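Shikimate kinase (Bacteroides thetaiotaomicron, PDB 3VAA) probably catalyses the magnesium-dependent transfer of a phosphate from ATP to the 3-hydroxyl of shikimate, the fifth step on the way to chorismate. Local coordinates at residues G69-F72 with T73-G76. Numbering follows the deposited sequence.
Sequences GELF and TERG
Residues 69-72 and 73-76 join in a local, turn-to-turn contact at the start of helix 68-91, on the surface of the shikimate kinase fold, where backbone hydrogen bonds bind Gly69 to Thr73, Glu70 to Glu74 and Leu71 to Arg75. The last two are short, with Glu74 N 2.8 Å from Glu70 O and Arg75 N 2.7 Å from Leu71 O. Gly76 N still reaches Phe72 O at 2.8 Å, but the hydrogen bond is bent, with an N-H...O angle of 132°, and the donor lies above the carbonyl plane. Gly76 has a positive phi of 82°, a backbone shape that glycine adopts readily.

Leu71 suits the inward side of the helix: it is buried against Ile60 and Phe64 of helix 56-64 and against Phe80 and Leu83 of its own helix. Its CD2 also lies 4.1 Å from Glu74 OE1, the two side chains crossing at a slant. Glu74 OE1 forms a salt bridge with Lys66 and a long one with Arg75 NE, at 3.7 Å. The carboxylate carbon lies in the guanidinium plane, at its edge. Arg75 CG stands beside its own backbone N (chi1 -48°), which brings it to 3.2 Å from Leu71 O; the bend at chi2 then turns the rest of the chain.

Phe72 lies near Arg81, a predicted shikimate-binding residue. The chemistry implies a turn held mainly by its backbone, with Glu74 probably balancing two positive charges beside a buried leucine.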
ATOM      1  N   GLY A  69      -1.547   0.849  16.122  1.00 31.28           N
ATOM      2  CA  GLY A  69      -1.022   1.876  16.998  1.00 31.92           C
ATOM      3  C   GLY A  69      -0.640   1.316  18.358  1.00 32.71           C
ATOM      4  O   GLY A  69       0.374   1.718  18.953  1.00 35.68           O
ATOM      5  N   GLU A  70      -1.468   0.419  18.876  1.00 29.41           N
ATOM      6  CA  GLU A  70      -1.193  -0.219  20.157  1.00 32.78           C
ATOM      7  C   GLU A  70       0.078  -1.077  20.070  1.00 32.22           C
ATOM      8  O   GLU A  70       0.907  -1.077  20.985  1.00 34.75           O
ATOM      9  CB  GLU A  70      -2.381  -1.094  20.567  1.00 33.02           C
ATOM     10  CG  GLU A  70      -3.605  -0.280  20.997  1.00 35.97           C
ATOM     11  CD  GLU A  70      -4.770  -1.148  21.443  1.00 41.31           C
ATOM     12  OE1 GLU A  70      -5.166  -2.063  20.698  1.00 39.25           O
ATOM     13  OE2 GLU A  70      -5.309  -0.897  22.536  1.00 47.39           O
ATOM     14  N   LEU A  71       0.218  -1.805  18.964  1.00 31.79           N
ATOM     15  CA  LEU A  71       1.382  -2.667  18.758  1.00 31.38           C
ATOM     16  C   LEU A  71       2.670  -1.861  18.677  1.00 33.33           C
ATOM     17  O   LEU A  71       3.700  -2.241  19.261  1.00 34.02           O
ATOM     18  CB  LEU A  71       1.189  -3.526  17.495  1.00 30.67           C
ATOM     19  CG  LEU A  71       0.141  -4.639  17.619  1.00 29.84           C
ATOM     20  CD1 LEU A  71      -0.278  -5.174  16.230  1.00 30.71           C
ATOM     21  CD2 LEU A  71       0.631  -5.786  18.525  1.00 34.94           C
ATOM     22  N   PHE A  72       2.608  -0.732  17.980  1.00 32.71           N
ATOM     23  CA  PHE A  72       3.760   0.146  17.829  1.00 36.54           C
ATOM     24  C   PHE A  72       4.217   0.681  19.205  1.00 39.52           C
ATOM     25  O   PHE A  72       5.415   0.729  19.499  1.00 40.76           O
ATOM     26  CB  PHE A  72       3.403   1.298  16.889  1.00 37.90           C
ATOM     27  CG  PHE A  72       4.554   1.809  16.088  1.00 44.68           C
ATOM     28  CD1 PHE A  72       4.805   1.289  14.823  1.00 47.52           C
ATOM     29  CD2 PHE A  72       5.370   2.827  16.572  1.00 54.21           C
ATOM     30  CE1 PHE A  72       5.862   1.750  14.055  1.00 52.42           C
ATOM     31  CE2 PHE A  72       6.439   3.306  15.808  1.00 57.91           C
ATOM     32  CZ  PHE A  72       6.686   2.763  14.545  1.00 56.61           C
ATOM     33  N   THR A  73       3.260   1.076  20.045  1.00 39.76           N
ATOM     34  CA  THR A  73       3.572   1.574  21.382  1.00 44.00           C
ATOM     35  C   THR A  73       4.067   0.452  22.292  1.00 45.46           C
ATOM     36  O   THR A  73       5.015   0.637  23.046  1.00 48.41           O
ATOM     37  CB  THR A  73       2.351   2.255  22.036  1.00 45.66           C
ATOM     38  OG1 THR A  73       1.981   3.411  21.271  1.00 47.55           O
ATOM     39  CG2 THR A  73       2.676   2.692  23.479  1.00 49.82           C
ATOM     40  N   GLU A  74       3.418  -0.703  22.218  1.00 43.91           N
ATOM     41  CA  GLU A  74       3.790  -1.852  23.044  1.00 46.12           C
ATOM     42  C   GLU A  74       5.131  -2.496  22.616  1.00 44.94           C
ATOM     43  O   GLU A  74       5.972  -2.800  23.458  1.00 46.53           O
ATOM     44  CB  GLU A  74       2.678  -2.912  22.980  1.00 45.66           C
ATOM     45  CG  GLU A  74       2.953  -4.162  23.811  1.00 51.52           C
ATOM     46  CD  GLU A  74       2.031  -5.338  23.480  1.00 55.67           C
ATOM     47  OE1 GLU A  74       1.270  -5.266  22.497  1.00 58.14           O
ATOM     48  OE2 GLU A  74       2.097  -6.359  24.202  1.00 65.24           O
ATOM     49  N   ARG A  75       5.327  -2.678  21.314  1.00 40.81           N
ATOM     50  CA  ARG A  75       6.513  -3.385  20.789  1.00 40.73           C
ATOM     51  C   ARG A  75       7.652  -2.486  20.279  1.00 39.85           C
ATOM     52  O   ARG A  75       8.780  -2.951  20.122  1.00 40.65           O
ATOM     53  CB  ARG A  75       6.101  -4.284  19.607  1.00 37.84           C
ATOM     54  CG  ARG A  75       4.875  -5.187  19.786  1.00 41.59           C
ATOM     55  CD  ARG A  75       5.028  -6.208  20.859  1.00 51.52           C
ATOM     56  NE  ARG A  75       3.973  -7.231  20.820  1.00 53.57           N
ATOM     57  CZ  ARG A  75       4.033  -8.371  20.122  1.00 55.50           C
ATOM     58  NH1 ARG A  75       5.079  -8.655  19.348  1.00 53.63           N
ATOM     59  NH2 ARG A  75       3.022  -9.232  20.179  1.00 55.73           N
ATOM     60  N   GLY A  76       7.348  -1.232  19.974  1.00 40.48           N
ATOM     61  CA  GLY A  76       8.330  -0.319  19.388  1.00 40.63           C
ATOM     62  C   GLY A  76       8.436  -0.525  17.884  1.00 38.81           C
ATOM     63  O   GLY A  76       7.891  -1.506  17.339  1.00 35.06           O
TER